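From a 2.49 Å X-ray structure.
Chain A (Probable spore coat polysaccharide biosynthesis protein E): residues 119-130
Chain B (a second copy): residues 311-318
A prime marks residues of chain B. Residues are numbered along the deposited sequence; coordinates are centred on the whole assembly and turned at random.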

ATOM      1  N   SER A 119       6.153  -7.956  21.833  1.00 39.06           N
ATOM      2  CA  SER A 119       7.061  -8.712  20.989  1.00 40.13           C
ATOM      3  C   SER A 119       8.076  -9.464  21.809  1.00 41.14           C
ATOM      4  O   SER A 119       8.593 -10.478  21.360  1.00 41.77           O
ATOM      5  CB  SER A 119       7.802  -7.779  20.025  1.00 40.15           C
ATOM      6  OG  SER A 119       7.188  -6.505  20.011  1.00 61.40           O
ATOM      7  N   CYS A 120       8.385  -8.942  22.996  1.00 41.89           N
ATOM      8  CA  CYS A 120       9.405  -9.531  23.883  1.00 42.15           C
ATOM      9  C   CYS A 120       8.875 -10.797  24.524  1.00 43.47           C
ATOM     10  O   CYS A 120       9.621 -11.779  24.722  1.00 44.55           O
ATOM     11  CB  CYS A 120       9.844  -8.535  24.956  1.00 41.15           C
ATOM     12  SG  CYS A 120       8.486  -7.866  25.939  1.00 42.52           S
ATOM     13  N   SER A 121       7.576 -10.782  24.829  1.00 42.92           N
ATOM     14  CA  SER A 121       6.916 -11.932  25.404  1.00 42.27           C
ATOM     15  C   SER A 121       6.365 -12.814  24.313  1.00 42.87           C
ATOM     16  O   SER A 121       5.679 -13.793  24.614  1.00 43.47           O
ATOM     17  CB  SER A 121       5.749 -11.500  26.274  1.00 41.75           C
ATOM     18  OG  SER A 121       5.949 -10.208  26.803  1.00 48.87           O
ATOM     19  N   PHE A 122       6.613 -12.479  23.048  1.00 42.75           N
ATOM     20  CA  PHE A 122       5.993 -13.260  21.995  1.00 43.52           C
ATOM     21  C   PHE A 122       6.275 -14.742  22.193  1.00 44.74           C
ATOM     22  O   PHE A 122       5.372 -15.534  22.069  1.00 45.80           O
ATOM     23  CB  PHE A 122       6.358 -12.804  20.571  1.00 43.57           C
ATOM     24  CG  PHE A 122       5.491 -13.440  19.486  1.00 35.53           C
ATOM     25  CD1 PHE A 122       6.031 -14.360  18.574  1.00 43.42           C
ATOM     26  CD2 PHE A 122       4.124 -13.138  19.386  1.00 43.23           C
ATOM     27  CE1 PHE A 122       5.231 -14.975  17.573  1.00 34.66           C
ATOM     28  CE2 PHE A 122       3.327 -13.738  18.391  1.00 35.62           C
ATOM     29  CZ  PHE A 122       3.894 -14.664  17.485  1.00 42.93           C
ATOM     30  N   THR A 123       7.498 -15.117  22.546  1.00 45.06           N
ATOM     31  CA  THR A 123       7.812 -16.540  22.747  1.00 45.33           C
ATOM     32  C   THR A 123       7.970 -16.945  24.223  1.00 45.64           C
ATOM     33  O   THR A 123       8.493 -18.010  24.542  1.00 45.58           O
ATOM     34  CB  THR A 123       9.060 -16.956  21.955  1.00 45.23           C
ATOM     35  OG1 THR A 123      10.105 -15.989  22.151  1.00 48.59           O
ATOM     36  CG2 THR A 123       8.737 -17.027  20.511  1.00 47.85           C
ATOM     37  N   ASP A 124       7.524 -16.080  25.116  1.00 46.01           N
ATOM     38  CA  ASP A 124       7.512 -16.355  26.539  1.00 46.79           C
ATOM     39  C   ASP A 124       6.396 -17.411  26.796  1.00 46.56           C
ATOM     40  O   ASP A 124       5.293 -17.101  27.301  1.00 46.77           O
ATOM     41  CB  ASP A 124       7.270 -15.022  27.266  1.00 47.49           C
ATOM     42  CG  ASP A 124       7.533 -15.078  28.762  1.00 59.72           C
ATOM     43  OD1 ASP A 124       7.042 -16.032  29.402  1.00 48.50           O
ATOM     44  OD2 ASP A 124       8.203 -14.137  29.298  1.00 48.49           O
ATOM     45  N   TRP A 125       6.720 -18.656  26.433  1.00 45.06           N
ATOM     46  CA  TRP A 125       5.778 -19.783  26.379  1.00 44.08           C
ATOM     47  C   TRP A 125       4.894 -19.968  27.595  1.00 43.76           C
ATOM     48  O   TRP A 125       3.681 -20.129  27.463  1.00 43.74           O
ATOM     49  CB  TRP A 125       6.543 -21.073  26.137  1.00 43.78           C
ATOM     50  CG  TRP A 125       7.352 -21.011  24.904  1.00 43.66           C
ATOM     51  CD1 TRP A 125       8.723 -21.109  24.796  1.00 43.29           C
ATOM     52  CD2 TRP A 125       6.849 -20.812  23.576  1.00 43.42           C
ATOM     53  NE1 TRP A 125       9.095 -21.002  23.480  1.00 43.22           N
ATOM     54  CE2 TRP A 125       7.971 -20.809  22.705  1.00 43.53           C
ATOM     55  CE3 TRP A 125       5.563 -20.623  23.037  1.00 43.09           C
ATOM     56  CZ2 TRP A 125       7.842 -20.612  21.307  1.00 43.09           C
ATOM     57  CZ3 TRP A 125       5.432 -20.429  21.650  1.00 43.06           C
ATOM     58  CH2 TRP A 125       6.570 -20.422  20.804  1.00 42.95           C
ATOM     59  N   PRO A 126       5.497 -19.956  28.788  1.00 43.58           N
ATOM     60  CA  PRO A 126       4.676 -20.041  29.990  1.00 43.54           C
ATOM     61  C   PRO A 126       3.641 -18.928  30.030  1.00 44.18           C
ATOM     62  O   PRO A 126       2.514 -19.169  30.477  1.00 45.36           O
ATOM     63  CB  PRO A 126       5.681 -19.842  31.127  1.00 43.22           C
ATOM     64  CG  PRO A 126       6.998 -20.183  30.539  1.00 38.87           C
ATOM     65  CD  PRO A 126       6.934 -19.836  29.097  1.00 43.39           C
ATOM     66  N   LEU A 127       4.008 -17.724  29.582  1.00 43.20           N
ATOM     67  CA  LEU A 127       3.059 -16.616  29.588  1.00 42.63           C
ATOM     68  C   LEU A 127       1.941 -16.886  28.605  1.00 43.64           C
ATOM     69  O   LEU A 127       0.784 -16.531  28.871  1.00 43.54           O
ATOM     70  CB  LEU A 127       3.723 -15.263  29.276  1.00 41.29           C
ATOM     71  CG  LEU A 127       2.726 -14.103  29.190  1.00 30.26           C
ATOM     72  CD1 LEU A 127       1.920 -13.945  30.496  1.00 40.37           C
ATOM     73  CD2 LEU A 127       3.334 -12.775  28.788  1.00 40.40           C
ATOM     74  N   LEU A 128       2.292 -17.505  27.475  1.00 44.47           N
ATOM     75  CA  LEU A 128       1.304 -17.830  26.447  1.00 45.03           C
ATOM     76  C   LEU A 128       0.325 -18.881  26.944  1.00 44.68           C
ATOM     77  O   LEU A 128      -0.881 -18.748  26.740  1.00 44.65           O
ATOM     78  CB  LEU A 128       1.961 -18.283  25.140  1.00 45.48           C
ATOM     79  CG  LEU A 128       2.775 -17.241  24.382  1.00 56.26           C
ATOM     80  CD1 LEU A 128       2.918 -17.640  22.922  1.00 45.99           C
ATOM     81  CD2 LEU A 128       2.173 -15.839  24.458  1.00 46.06           C
ATOM     82  N   GLU A 129       0.843 -19.917  27.595  1.00 44.64           N
ATOM     83  CA  GLU A 129      -0.020 -20.917  28.199  1.00 45.57           C
ATOM     84  C   GLU A 129      -1.044 -20.216  29.080  1.00 45.01           C
ATOM     85  O   GLU A 129      -2.232 -20.470  28.938  1.00 45.02           O
ATOM     86  CB  GLU A 129       0.777 -21.953  28.989  1.00 47.56           C
ATOM     87  CG  GLU A 129       1.473 -23.016  28.125  1.00 91.76           C
ATOM     88  CD  GLU A 129       2.624 -23.761  28.850  1.00 51.33           C
ATOM     89  OE1 GLU A 129       3.442 -23.104  29.548  1.00 92.22           O
ATOM     90  OE2 GLU A 129       2.728 -25.008  28.694  1.00 92.10           O
ATOM     91  N   ARG A 130      -0.599 -19.299  29.945  1.00 44.76           N
ATOM     92  CA  ARG A 130      -1.531 -18.591  30.831  1.00 44.56           C
ATOM     93  C   ARG A 130      -2.568 -17.803  30.080  1.00 45.58           C
ATOM     94  O   ARG A 130      -3.708 -17.706  30.555  1.00 46.78           O
ATOM     95  CB  ARG A 130      -0.868 -17.663  31.850  1.00 43.26           C
ATOM     96  CG  ARG A 130      -1.319 -17.998  33.290  1.00 41.83           C
ATOM     97  CD  ARG A 130      -2.542 -17.251  33.884  1.00 42.95           C
ATOM     98  NE  ARG A 130      -3.804 -17.394  33.149  1.00 41.37           N
ATOM     99  CZ  ARG A 130      -4.962 -16.829  33.508  1.00 42.83           C
ATOM    100  NH1 ARG A 130      -5.055 -16.096  34.617  1.00 40.65           N
ATOM    101  NH2 ARG A 130      -6.034 -16.977  32.738  1.00 40.57           N
TER
ATOM    102  N   THR B 311      16.158 -18.050  29.574  1.00 43.36           N
ATOM    103  CA  THR B 311      15.199 -16.963  29.445  1.00 43.41           C
ATOM    104  C   THR B 311      13.689 -17.136  29.412  1.00 43.18           C
ATOM    105  O   THR B 311      13.022 -16.177  29.077  1.00 45.40           O
ATOM    106  CB  THR B 311      15.512 -16.012  28.240  1.00 44.05           C
ATOM    107  OG1 THR B 311      15.311 -16.705  27.000  1.00 60.09           O
ATOM    108  CG2 THR B 311      16.916 -15.437  28.320  1.00 60.38           C
ATOM    109  N   ALA B 312      13.092 -18.255  29.746  1.00 41.35           N
ATOM    110  CA  ALA B 312      11.600 -18.282  29.704  1.00 40.41           C
ATOM    111  C   ALA B 312      11.065 -18.451  28.295  1.00 41.29           C
ATOM    112  O   ALA B 312      10.153 -19.244  28.052  1.00 41.62           O
ATOM    113  CB  ALA B 312      10.975 -17.018  30.332  1.00 38.47           C
ATOM    114  N   ASN B 313      11.603 -17.660  27.380  1.00 41.62           N
ATOM    115  CA  ASN B 313      11.346 -17.846  25.976  1.00 42.39           C
ATOM    116  C   ASN B 313      12.033 -19.102  25.511  1.00 43.46           C
ATOM    117  O   ASN B 313      11.919 -19.458  24.351  1.00 43.40           O
ATOM    118  CB  ASN B 313      11.873 -16.675  25.190  1.00 42.28           C
ATOM    119  CG  ASN B 313      11.169 -15.426  25.515  1.00 38.74           C
ATOM    120  OD1 ASN B 313      10.517 -14.848  24.642  1.00 43.12           O
ATOM    121  ND2 ASN B 313      11.270 -14.978  26.771  1.00 42.11           N
ATOM    122  N   GLU B 314      12.767 -19.741  26.424  1.00 45.00           N
ATOM    123  CA  GLU B 314      13.322 -21.074  26.197  1.00 46.79           C
ATOM    124  C   GLU B 314      12.837 -22.118  27.233  1.00 48.45           C
ATOM    125  O   GLU B 314      13.441 -23.186  27.407  1.00 48.21           O
ATOM    126  CB  GLU B 314      14.841 -21.041  26.060  1.00 46.68           C
ATOM    127  CG  GLU B 314      15.521 -19.847  26.695  1.00 58.61           C
ATOM    128  CD  GLU B 314      16.736 -19.387  25.896  1.00 47.25           C
ATOM    129  OE1 GLU B 314      16.838 -19.797  24.725  1.00 58.47           O
ATOM    130  OE2 GLU B 314      17.572 -18.611  26.422  1.00 58.26           O
ATOM    131  N   TRP B 315      11.719 -21.798  27.880  1.00 50.05           N
ATOM    132  CA  TRP B 315      11.042 -22.703  28.782  1.00 52.07           C
ATOM    133  C   TRP B 315       9.868 -23.412  28.053  1.00 53.75           C
ATOM    134  O   TRP B 315       8.671 -23.224  28.366  1.00 54.05           O
ATOM    135  CB  TRP B 315      10.581 -21.939  30.029  1.00 52.93           C
ATOM    136  CG  TRP B 315      10.205 -22.808  31.219  1.00 54.23           C
ATOM    137  CD1 TRP B 315       8.935 -23.087  31.672  1.00 53.74           C
ATOM    138  CD2 TRP B 315      11.102 -23.502  32.101  1.00 54.16           C
ATOM    139  NE1 TRP B 315       8.989 -23.923  32.766  1.00 54.44           N
ATOM    140  CE2 TRP B 315      10.305 -24.186  33.058  1.00 54.25           C
ATOM    141  CE3 TRP B 315      12.501 -23.619  32.173  1.00 54.26           C
ATOM    142  CZ2 TRP B 315      10.864 -24.965  34.088  1.00 54.44           C
ATOM    143  CZ3 TRP B 315      13.055 -24.400  33.199  1.00 54.68           C
ATOM    144  CH2 TRP B 315      12.232 -25.063  34.141  1.00 54.14           C
ATOM    145  N   SER B 316      10.228 -24.247  27.083  1.00 54.72           N
ATOM    146  CA  SER B 316       9.240 -25.020  26.343  1.00 55.69           C
ATOM    147  C   SER B 316       8.882 -26.303  27.102  1.00 56.30           C
ATOM    148  O   SER B 316       9.755 -26.961  27.673  1.00 56.21           O
ATOM    149  CB  SER B 316       9.765 -25.343  24.938  1.00 55.75           C
ATOM    150  OG  SER B 316       8.693 -25.581  24.038  1.00 72.23           O
ATOM    151  N   LYS B 317       7.602 -26.661  27.110  1.00 56.80           N
ATOM    152  CA  LYS B 317       7.189 -27.895  27.766  1.00 57.48           C
ATOM    153  C   LYS B 317       7.728 -29.103  26.998  1.00 58.72           C
ATOM    154  O   LYS B 317       7.508 -30.251  27.387  1.00 58.81           O
ATOM    155  CB  LYS B 317       5.667 -27.975  27.907  1.00 57.00           C
ATOM    156  CG  LYS B 317       4.903 -28.024  26.597  1.00 52.98           C
ATOM    157  CD  LYS B 317       3.651 -28.873  26.746  1.00 56.43           C
ATOM    158  CE  LYS B 317       2.450 -28.217  26.085  1.00 53.21           C
ATOM    159  NZ  LYS B 317       2.716 -27.833  24.686  1.00 55.34           N
ATOM    160  N   TYR B 318       8.434 -28.827  25.904  1.00 59.72           N
ATOM    161  CA  TYR B 318       9.065 -29.868  25.095  1.00 60.53           C
ATOM    162  C   TYR B 318      10.574 -29.985  25.364  1.00 61.41           C
ATOM    163  O   TYR B 318      11.286 -30.703  24.658  1.00 61.65           O
ATOM    164  CB  TYR B 318       8.862 -29.589  23.598  1.00 60.38           C
ATOM    165  CG  TYR B 318       7.433 -29.599  23.091  1.00 62.17           C
ATOM    166  CD1 TYR B 318       6.825 -28.411  22.700  1.00 60.20           C
ATOM    167  CD2 TYR B 318       6.706 -30.790  22.964  1.00 59.96           C
ATOM    168  CE1 TYR B 318       5.530 -28.397  22.220  1.00 62.23           C
ATOM    169  CE2 TYR B 318       5.409 -30.788  22.483  1.00 61.91           C
ATOM    170  CZ  TYR B 318       4.834 -29.580  22.115  1.00 60.15           C
ATOM    171  OH  TYR B 318       3.559 -29.507  21.628  1.00 62.69           O
TER

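Two copies of the probable spore coat polysaccharide biosynthesis protein E meet here where a helix start on chain A faces an irregular loop of chain B. In chain A a type I turn from Ser121 to Asp124, closed by Asp124 N to Ser121 O (3.0 Å), leads into the helix that begins at Trp125. Asp124 is the N-cap: its OD1 accepts a weak bond from Leu127 N (3.5 Å), and its backbone O receives Leu128 N (3.0 Å). In chain B a type I turn from Ala312′ to Trp315′ is closed by Trp315′ N to Ala312′ O (3.0 Å). The CA atoms of the two stretches come nearest at Asp124 and Asn313′, 4.2 Å apart; there Asn313′ CA makes a CA-H...O contact with Thr123 O (3.2 Å).

Asn313′ is the residue most covered by the opposing stretch. Its CA-to-CB bond points sideways, but the end of the side chain comes nearer, and Thr123 OG1 donates to Asn313′ OD1 at 2.8 Å, the one definite hydrogen bond across the contact. Asn313′ ND2 is held within its own chain, donating to Thr311′ O (3.1 Å), which helps fix the amide. Asp124 N also lies near Asn313′ OD1 (3.3 Å), but the angle is too poor for a hydrogen bond.

The CA-to-CB bonds of Trp125 and Pro126, in the first turn of the helix, point toward the chain B stretch. The indole NE1 of Trp125 lies 3.3 Å from Asn313′ O, while Trp125 CB packs 3.8 Å from Trp315′ O. Pro126 CD approaches Ala312′ O (3.4 Å), and Pro126 CG meets Trp315′ CD1 at 3.7 Å, an apolar contact made obliquely to the ring. One helical turn beyond Trp125, Glu129 OE2 lies beside the aliphatic part of Lys317′, with CE closest at 4.1 Å; Lys317′ NZ is 4.9 Å from Glu129 OE2.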